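Putative monooxygenase (Fusobacterium nucleatum subsp. nucleatum, PDB 3MCS) is probably a monooxygenase, with two regions of the antibiotic biosynthesis monooxygenase family in one chain. Local coordinates at residues 30-35 with 206-211. Numbering follows the deposited sequence.
Sequences YVNKTM and KIENKG
Helix 30-35 lies beside strand 206-209 and runs almost parallel to it, the two axes 10° apart and 8.4 Å from each other at closest approach. Apolar contact carries most of the interface. Val31 directs CG1, anti to its backbone N, between Lys206 and Glu208, where it touches Lys206 CG and Glu208 CB, each at 4.1 Å. One turn on, the selenomethionine Met35 sets its CG 3.7 Å from Glu208 CB; bends at chi2 and chi3 then carry the methyl along to the strand end, where CE rests against the backbone of Asn209, 3.5 Å from its C atom.

Polar groups line the exposed margin. Lys206 NZ forms a salt bridge with Glu208 OE2 (2.8 Å), received on the anti lone pair of the carboxylate. Both side chains leave the strand toward the helix, and bends further out bring the charged ends together. Asn32 crosses Lys206 at about a right angle, its OD1 3.4 Å from Lys206 CE, a van der Waals contact.

Backbone hydrogen bonds pair Lys206 with Ala46 and Glu208 with Leu44, so this part of strand 194-209 pairs antiparallel with strand 41-49, while the same long strand also pairs with 114-122. Helix-on-sheet packing of this kind is characteristic of the ferredoxin-like dimeric alpha/beta barrel fold; here strand 194-209, from the C-terminal half, reaches across to the N-terminal half, joining the two halves within one chain.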
loop_
_atom_site.group_PDB
_atom_site.type_symbol
_atom_site.label_atom_id
_atom_site.label_comp_id
_atom_site.label_asym_id
_atom_site.label_seq_id
_atom_site.Cartn_x
_atom_site.Cartn_y
_atom_site.Cartn_z
ATOM N N TYR A 30 -5.056 15.213 6.355
ATOM C CA TYR A 30 -3.648 14.965 6.032
ATOM C C TYR A 30 -3.473 14.590 4.584
ATOM O O TYR A 30 -2.604 15.138 3.888
ATOM C CB TYR A 30 -3.102 13.886 6.970
ATOM C CG TYR A 30 -1.727 13.354 6.672
ATOM C CD1 TYR A 30 -0.619 14.150 6.787
ATOM C CD2 TYR A 30 -1.537 12.019 6.361
ATOM C CE1 TYR A 30 0.645 13.651 6.532
ATOM C CE2 TYR A 30 -0.278 11.506 6.127
ATOM C CZ TYR A 30 0.811 12.329 6.207
ATOM O OH TYR A 30 2.082 11.843 5.979
ATOM N N VAL A 31 -4.322 13.683 4.117
ATOM C CA VAL A 31 -4.235 13.212 2.730
ATOM C C VAL A 31 -4.575 14.344 1.769
ATOM O O VAL A 31 -3.869 14.539 0.772
ATOM C CB VAL A 31 -5.125 11.957 2.489
ATOM C CG1 VAL A 31 -5.178 11.615 1.044
ATOM C CG2 VAL A 31 -4.614 10.778 3.292
ATOM N N ASN A 32 -5.623 15.106 2.089
ATOM C CA ASN A 32 -6.066 16.218 1.233
ATOM C C ASN A 32 -5.123 17.414 1.189
ATOM O O ASN A 32 -4.993 18.056 0.157
ATOM C CB ASN A 32 -7.465 16.716 1.638
ATOM C CG ASN A 32 -8.588 15.748 1.251
ATOM O OD1 ASN A 32 -8.433 14.892 0.371
ATOM N ND2 ASN A 32 -9.734 15.905 1.895
ATOM N N LYS A 33 -4.470 17.717 2.305
ATOM C CA LYS A 33 -3.583 18.875 2.355
ATOM C C LYS A 33 -2.243 18.517 1.744
ATOM O O LYS A 33 -1.615 19.358 1.122
ATOM C CB LYS A 33 -3.427 19.444 3.782
ATOM C CG LYS A 33 -2.556 20.736 3.826
ATOM C CD LYS A 33 -2.372 21.311 5.252
ATOM C CE LYS A 33 -1.550 22.620 5.262
ATOM N NZ LYS A 33 -2.197 23.743 4.510
ATOM N N THR A 34 -1.827 17.264 1.889
ATOM C CA THR A 34 -0.554 16.821 1.311
ATOM C C THR A 34 -0.551 16.828 -0.210
ATOM O O THR A 34 0.298 17.489 -0.826
ATOM C CB THR A 34 -0.169 15.411 1.794
ATOM O OG1 THR A 34 0.110 15.468 3.189
ATOM C CG2 THR A 34 1.068 14.903 1.089
HETATM N N MSE A 35 -1.483 16.081 -0.804
HETATM C CA MSE A 35 -1.580 15.958 -2.260
HETATM C C MSE A 35 -2.008 17.258 -2.942
HETATM O O MSE A 35 -1.572 17.558 -4.051
HETATM C CB MSE A 35 -2.534 14.840 -2.628
HETATM C CG MSE A 35 -1.939 13.462 -2.492
HETATM SE SE MSE A 35 -0.622 13.165 -3.844
HETATM C CE MSE A 35 -1.613 13.360 -5.470
ATOM N N LYS A 206 -9.471 7.499 2.620
ATOM C CA LYS A 206 -9.266 8.587 1.676
ATOM C C LYS A 206 -8.079 8.253 0.785
ATOM O O LYS A 206 -7.033 7.860 1.290
ATOM C CB LYS A 206 -9.048 9.931 2.383
ATOM C CG LYS A 206 -9.200 11.165 1.465
ATOM C CD LYS A 206 -10.663 11.370 1.024
ATOM C CE LYS A 206 -10.846 12.477 -0.060
ATOM N NZ LYS A 206 -10.249 12.155 -1.422
ATOM N N ILE A 207 -8.266 8.378 -0.531
ATOM C CA ILE A 207 -7.220 8.148 -1.522
ATOM C C ILE A 207 -7.100 9.330 -2.483
ATOM O O ILE A 207 -8.096 9.798 -3.037
ATOM C CB ILE A 207 -7.513 6.916 -2.403
ATOM C CG1 ILE A 207 -7.519 5.642 -1.583
ATOM C CG2 ILE A 207 -6.477 6.804 -3.521
ATOM C CD1 ILE A 207 -7.878 4.463 -2.383
ATOM N N GLU A 208 -5.869 9.783 -2.685
ATOM C CA GLU A 208 -5.528 10.823 -3.675
ATOM C C GLU A 208 -4.185 10.444 -4.311
ATOM O O GLU A 208 -3.238 10.062 -3.616
ATOM C CB GLU A 208 -5.428 12.222 -3.053
ATOM C CG GLU A 208 -6.752 12.828 -2.630
ATOM C CD GLU A 208 -7.661 13.157 -3.797
ATOM O OE1 GLU A 208 -7.155 13.294 -4.938
ATOM O OE2 GLU A 208 -8.888 13.277 -3.563
ATOM N N ASN A 209 -4.119 10.504 -5.632
ATOM C CA ASN A 209 -2.870 10.213 -6.326
ATOM C C ASN A 209 -2.796 10.936 -7.671
ATOM O O ASN A 209 -3.828 11.368 -8.228
ATOM C CB ASN A 209 -2.653 8.698 -6.498
ATOM C CG ASN A 209 -3.606 8.060 -7.517
ATOM O OD1 ASN A 209 -4.735 8.528 -7.738
ATOM N ND2 ASN A 209 -3.156 6.961 -8.120
ATOM N N LYS A 210 -1.564 11.073 -8.167
ATOM C CA LYS A 210 -1.320 11.709 -9.450
ATOM C C LYS A 210 -1.825 10.819 -10.580
ATOM O O LYS A 210 -2.389 11.307 -11.572
ATOM C CB LYS A 210 0.171 11.991 -9.627
ATOM C CG LYS A 210 0.507 12.846 -10.846
ATOM C CD LYS A 210 2.011 13.102 -10.971
ATOM C CE LYS A 210 2.354 13.853 -12.276
ATOM N NZ LYS A 210 3.819 14.069 -12.425
ATOM N N GLY A 211 -1.612 9.518 -10.430
ATOM C CA GLY A 211 -2.005 8.565 -11.449
ATOM C C GLY A 211 -0.983 8.416 -12.552
ATOM O O GLY A 211 -0.054 9.212 -12.662
#